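Local coordinates for protein leucine aminopeptidase 2, chloroplastic (Streptomyces sp. BC16019, PDB 5LHJ) that acts in the maturation of the peptide bottromycin as a manganese-binding aminopeptidase of the M17 family, probably trimming residues from peptide N-termini, at residues T335-T340 and Q449-A454; D352-A357 and D366-V371. All blocks are in the same frame, centred on the assembly; numbering follows the deposited sequence.

Contact 1: T335-T340 and Q449-A454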
loop_
_atom_site.group_PDB
_atom_site.type_symbol
_atom_site.label_atom_id
_atom_site.label_comp_id
_atom_site.label_asym_id
_atom_site.label_seq_id
_atom_site.Cartn_x
_atom_site.Cartn_y
_atom_site.Cartn_z
ATOM N N THR A 335 18.472 3.327 33.461
ATOM C CA THR A 335 18.571 3.823 32.085
ATOM C C THR A 335 17.185 3.945 31.468
ATOM O O THR A 335 16.217 3.382 31.973
ATOM C CB THR A 335 19.469 2.942 31.185
ATOM O OG1 THR A 335 18.869 1.653 30.958
ATOM C CG2 THR A 335 20.827 2.765 31.795
ATOM N N THR A 336 17.104 4.682 30.366
ATOM C CA THR A 336 15.822 5.050 29.780
ATOM C C THR A 336 15.688 4.589 28.335
ATOM O O THR A 336 16.652 4.601 27.567
ATOM C CB THR A 336 15.570 6.563 29.854
ATOM O OG1 THR A 336 16.625 7.261 29.179
ATOM C CG2 THR A 336 15.488 7.014 31.293
ATOM N N THR A 337 14.467 4.214 27.972
ATOM C CA THR A 337 14.132 3.844 26.599
ATOM C C THR A 337 12.953 4.652 26.109
ATOM O O THR A 337 11.928 4.737 26.787
ATOM C CB THR A 337 13.769 2.353 26.502
ATOM O OG1 THR A 337 14.890 1.557 26.907
ATOM C CG2 THR A 337 13.346 1.952 25.099
ATOM N N GLU A 338 13.104 5.211 24.912
ATOM C CA GLU A 338 12.042 5.903 24.207
ATOM C C GLU A 338 11.280 4.917 23.329
ATOM O O GLU A 338 11.893 4.200 22.530
ATOM C CB GLU A 338 12.617 7.006 23.329
ATOM C CG GLU A 338 11.554 7.833 22.627
ATOM C CD GLU A 338 12.105 8.833 21.622
ATOM O OE1 GLU A 338 13.281 8.729 21.192
ATOM O OE2 GLU A 338 11.326 9.724 21.233
ATOM N N ILE A 339 9.955 4.889 23.479
ATOM C CA ILE A 339 9.082 4.022 22.688
ATOM C C ILE A 339 8.796 4.698 21.358
ATOM O O ILE A 339 7.943 5.593 21.259
ATOM C CB ILE A 339 7.754 3.677 23.420
ATOM C CG1 ILE A 339 8.027 3.092 24.815
ATOM C CG2 ILE A 339 6.901 2.716 22.571
ATOM C CD1 ILE A 339 8.887 1.844 24.844
ATOM N N THR A 340 9.523 4.298 20.324
ATOM C CA THR A 340 9.290 4.846 18.990
ATOM C C THR A 340 8.349 3.988 18.134
ATOM O O THR A 340 7.878 4.453 17.095
ATOM C CB THR A 340 10.621 5.065 18.265
ATOM O OG1 THR A 340 11.351 3.841 18.245
ATOM C CG2 THR A 340 11.460 6.140 18.998
ATOM N N GLN A 449 21.620 -6.532 25.061
ATOM C CA GLN A 449 22.969 -6.619 25.612
ATOM C C GLN A 449 23.236 -5.542 26.674
ATOM O O GLN A 449 23.917 -5.827 27.658
ATOM C CB GLN A 449 24.017 -6.535 24.504
ATOM C CG GLN A 449 25.441 -6.816 24.973
ATOM C CD GLN A 449 26.443 -6.815 23.830
ATOM O OE1 GLN A 449 26.233 -6.172 22.802
ATOM N NE2 GLN A 449 27.550 -7.535 24.014
ATOM N N ASP A 450 22.688 -4.339 26.465
ATOM C CA ASP A 450 22.841 -3.192 27.392
ATOM C C ASP A 450 22.407 -3.541 28.835
ATOM O O ASP A 450 22.883 -2.940 29.802
ATOM C CB ASP A 450 21.940 -1.998 26.985
ATOM C CG ASP A 450 22.350 -1.277 25.689
ATOM O OD1 ASP A 450 23.451 -1.447 25.132
ATOM O OD2 ASP A 450 21.484 -0.482 25.221
ATOM N N PHE A 451 21.476 -4.478 28.980
ATOM C CA PHE A 451 20.865 -4.759 30.282
ATOM C C PHE A 451 21.493 -5.935 31.023
ATOM O O PHE A 451 21.097 -6.220 32.141
ATOM C CB PHE A 451 19.369 -4.967 30.083
ATOM C CG PHE A 451 18.690 -3.750 29.555
ATOM C CD1 PHE A 451 18.337 -2.716 30.412
ATOM C CD2 PHE A 451 18.453 -3.597 28.194
ATOM C CE1 PHE A 451 17.718 -1.567 29.924
ATOM C CE2 PHE A 451 17.855 -2.446 27.697
ATOM C CZ PHE A 451 17.478 -1.435 28.562
ATOM N N VAL A 452 22.453 -6.612 30.404
ATOM C CA VAL A 452 23.120 -7.749 31.035
ATOM C C VAL A 452 24.310 -7.195 31.792
ATOM O O VAL A 452 25.175 -6.541 31.207
ATOM C CB VAL A 452 23.578 -8.800 30.008
ATOM C CG1 VAL A 452 24.209 -9.996 30.708
ATOM C CG2 VAL A 452 22.397 -9.262 29.170
ATOM N N ALA A 453 24.352 -7.459 33.093
ATOM C CA ALA A 453 25.392 -6.907 33.958
ATOM C C ALA A 453 26.790 -7.256 33.473
ATOM O O ALA A 453 27.030 -8.348 32.969
ATOM C CB ALA A 453 25.212 -7.377 35.392
ATOM N N ALA A 454 27.702 -6.302 33.649
ATOM C CA ALA A 454 29.095 -6.428 33.213
ATOM C C ALA A 454 29.709 -7.732 33.687
ATOM O O ALA A 454 29.545 -8.114 34.845
ATOM C CB ALA A 454 29.912 -5.249 33.748
HETATM O O HOH W 1 21.622 -0.340 30.421
#

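Contact 2: D352-A357 and D366-V371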
loop_
_atom_site.group_PDB
_atom_site.type_symbol
_atom_site.label_atom_id
_atom_site.label_comp_id
_atom_site.label_asym_id
_atom_site.label_seq_id
_atom_site.Cartn_x
_atom_site.Cartn_y
_atom_site.Cartn_z
ATOM N N ASP A 352 14.272 -5.209 31.772
ATOM C CA ASP A 352 14.367 -5.186 33.244
ATOM C C ASP A 352 14.564 -6.581 33.814
ATOM O O ASP A 352 15.218 -6.751 34.839
ATOM C CB ASP A 352 13.122 -4.548 33.853
ATOM C CG ASP A 352 12.815 -3.221 33.229
ATOM O OD1 ASP A 352 13.404 -2.224 33.685
ATOM O OD2 ASP A 352 12.045 -3.157 32.231
ATOM N N VAL A 353 14.028 -7.591 33.132
ATOM C CA VAL A 353 14.213 -8.971 33.587
ATOM C C VAL A 353 15.683 -9.392 33.434
ATOM O O VAL A 353 16.222 -10.077 34.294
ATOM C CB VAL A 353 13.264 -9.945 32.859
ATOM C CG1 VAL A 353 13.490 -11.377 33.330
ATOM C CG2 VAL A 353 11.816 -9.512 33.073
ATOM N N LEU A 354 16.345 -8.962 32.359
ATOM C CA LEU A 354 17.786 -9.219 32.204
ATOM C C LEU A 354 18.622 -8.532 33.287
ATOM O O LEU A 354 19.612 -9.103 33.763
ATOM C CB LEU A 354 18.268 -8.801 30.810
ATOM C CG LEU A 354 17.810 -9.703 29.666
ATOM C CD1 LEU A 354 18.066 -9.025 28.327
ATOM C CD2 LEU A 354 18.503 -11.057 29.715
ATOM N N VAL A 355 18.206 -7.334 33.700
ATOM C CA VAL A 355 18.871 -6.640 34.822
ATOM C C VAL A 355 18.723 -7.512 36.078
ATOM O O VAL A 355 19.708 -7.836 36.740
ATOM C CB VAL A 355 18.304 -5.219 35.076
ATOM C CG1 VAL A 355 18.939 -4.584 36.312
ATOM C CG2 VAL A 355 18.514 -4.309 33.858
ATOM N N ARG A 356 17.494 -7.906 36.376
ATOM C CA ARG A 356 17.211 -8.709 37.557
ATOM C C ARG A 356 17.961 -10.049 37.513
ATOM O O ARG A 356 18.545 -10.478 38.523
ATOM C CB ARG A 356 15.702 -8.937 37.704
ATOM C CG ARG A 356 15.302 -9.688 38.973
ATOM C CD ARG A 356 13.811 -9.947 39.060
ATOM N NE ARG A 356 13.513 -10.904 40.124
ATOM C CZ ARG A 356 13.447 -10.626 41.427
ATOM N NH1 ARG A 356 13.656 -9.391 41.896
ATOM N NH2 ARG A 356 13.170 -11.612 42.289
ATOM N N ALA A 357 17.934 -10.712 36.365
ATOM C CA ALA A 357 18.548 -12.039 36.227
ATOM C C ALA A 357 20.075 -12.040 36.325
ATOM O O ALA A 357 20.650 -13.048 36.737
ATOM C CB ALA A 357 18.120 -12.705 34.931
ATOM N N ASP A 366 25.844 -17.732 36.709
ATOM C CA ASP A 366 27.109 -17.771 36.005
ATOM C C ASP A 366 26.914 -17.432 34.531
ATOM O O ASP A 366 27.872 -17.033 33.883
ATOM C CB ASP A 366 27.749 -19.162 36.098
ATOM C CG ASP A 366 28.150 -19.530 37.514
ATOM O OD1 ASP A 366 29.155 -18.977 38.006
ATOM O OD2 ASP A 366 27.462 -20.380 38.125
ATOM N N LEU A 367 25.693 -17.627 34.014
ATOM C CA LEU A 367 25.383 -17.465 32.591
ATOM C C LEU A 367 23.897 -17.131 32.461
ATOM O O LEU A 367 23.092 -17.664 33.212
ATOM C CB LEU A 367 25.683 -18.775 31.837
ATOM C CG LEU A 367 24.924 -19.046 30.523
ATOM C CD1 LEU A 367 25.451 -18.146 29.422
ATOM C CD2 LEU A 367 24.997 -20.488 30.080
ATOM N N VAL A 368 23.542 -16.261 31.520
ATOM C CA VAL A 368 22.127 -15.968 31.234
ATOM C C VAL A 368 21.830 -16.206 29.758
ATOM O O VAL A 368 22.543 -15.696 28.902
ATOM C CB VAL A 368 21.762 -14.518 31.614
ATOM C CG1 VAL A 368 20.313 -14.191 31.243
ATOM C CG2 VAL A 368 21.992 -14.304 33.104
ATOM N N VAL A 369 20.775 -16.962 29.464
ATOM C CA VAL A 369 20.342 -17.205 28.084
ATOM C C VAL A 369 18.903 -16.719 27.956
ATOM O O VAL A 369 18.055 -17.141 28.725
ATOM C CB VAL A 369 20.423 -18.694 27.698
ATOM C CG1 VAL A 369 19.863 -18.935 26.285
ATOM C CG2 VAL A 369 21.859 -19.192 27.795
ATOM N N ASP A 370 18.632 -15.822 27.006
ATOM C CA ASP A 370 17.250 -15.424 26.736
ATOM C C ASP A 370 16.753 -16.062 25.447
ATOM O O ASP A 370 17.534 -16.306 24.522
ATOM C CB ASP A 370 17.058 -13.909 26.757
ATOM C CG ASP A 370 17.490 -13.240 25.493
ATOM O OD1 ASP A 370 16.748 -13.324 24.468
ATOM O OD2 ASP A 370 18.547 -12.587 25.522
ATOM N N VAL A 371 15.454 -16.355 25.431
ATOM C CA VAL A 371 14.779 -16.966 24.293
ATOM C C VAL A 371 13.523 -16.158 24.030
ATOM O O VAL A 371 12.712 -15.944 24.943
ATOM C CB VAL A 371 14.379 -18.439 24.580
ATOM C CG1 VAL A 371 13.851 -19.107 23.319
ATOM C CG2 VAL A 371 15.555 -19.229 25.136
#

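Contact 1: T335-T340 and Q449-A454
The outer carbons of the Phe-451 ring meet the hydroxyls of Thr-335, just before strand 336-338, and Thr-337, within it. Thr-335 OG1 lies 3.6 Å from Phe-451 CE1, approaching the ring obliquely, whereas Thr-337 OG1 stands at the ring's edge, near its plane, 4.3 Å from Phe-451 CZ. These are van der Waals approaches, and each hydroxyl has hydrogen-bond partners outside the two segments: Thr-335 OG1 bonds to Asp-333 and Arg-431, Thr-337 OG1 to His-331. A water adds a looser link, giving a bond of 3.0 Å to Asp-450 O and a weak one of 3.4 Å to Thr-335 OG1. Phe-451 CG sits anti to its own carbonyl carbon (chi1 -63°), which carries the ring across to the threonines. Behind it the backbone makes a type I turn from Gln-449 to Val-452, closed by a 3.2 Å bond from Val-452 N to Gln-449 O. Asp-450, within the turn, forms salt bridges with Arg-421 and Arg-431. The turn belongs to the connection between helix 440-449 and strand 458-462; its phenylalanine packs on Ala-351, Leu-354 and Val-355 of helix 345-358, while strand 336-338 runs between strands 328-330 and 431-432 in a small mixed sheet.

Contact 2: D352-A357 and D366-V371
With chi1 -72° putting CG beside the backbone N of Leu-354, and chi2 167° extending CD1 away from CA, CD2 is the branch that meets strand 367-372. On the strand, Val-368 has CG1 opposite its backbone N (chi1 177°), and the two branches of this valine divide the work. CG1 takes the leucine, with Leu-354 CD2 3.9 Å from Val-368 CG1; CG2 lies against the helix backbone, 4.1 Å from Ala-357 O. Two residues along the strand, Asp-370 adds its aliphatic part, as Leu-354 CD2 is 4.4 Å from Asp-370 CB. The acid's oxygens are engaged by others: OD1 hydrogen-bonds to His-460 and OD2 to Trp-458, leaving an apolar methylene for the leucine. Small Ala-357 points at the strand where the two backbones come closest, its CA 7.3 Å from that of Val-368. The axes of segments 352-357 and 367-371 approach to 10.0 Å at 159°, the nearly antiparallel packing expected when a helix returns over a sheet in an alpha/beta fold. Strand 367-372 lies between parallel strands 255-263 and 458-462 of the large mixed sheet, and helix 345-358 also packs on Val-259 and His-310 of that sheet.

In the fold
Both contacts are buried. Helix 345-358 is part of contact 2, and contact 1 touches it through Phe-451. Contact 2 joins the helix to the large sheet, its centre about 17 Å from the centre of the chain, while the centre of contact 1 lies farther out, about 25 Å from the chain's centre, where residues of a second subunit touch Thr-335 and Thr-336. Their chemistry follows their place. Contact 2 is mainly aliphatic packing in the core, with a methyl against a backbone carbonyl, whereas contact 1 sets an aromatic ring among hydroxyls and a water. The two meet directly, Phe-451 O lying 3.6 Å from Val-355 CG2. The helix begins at Glu-345, a manganese ligand seen in this protein.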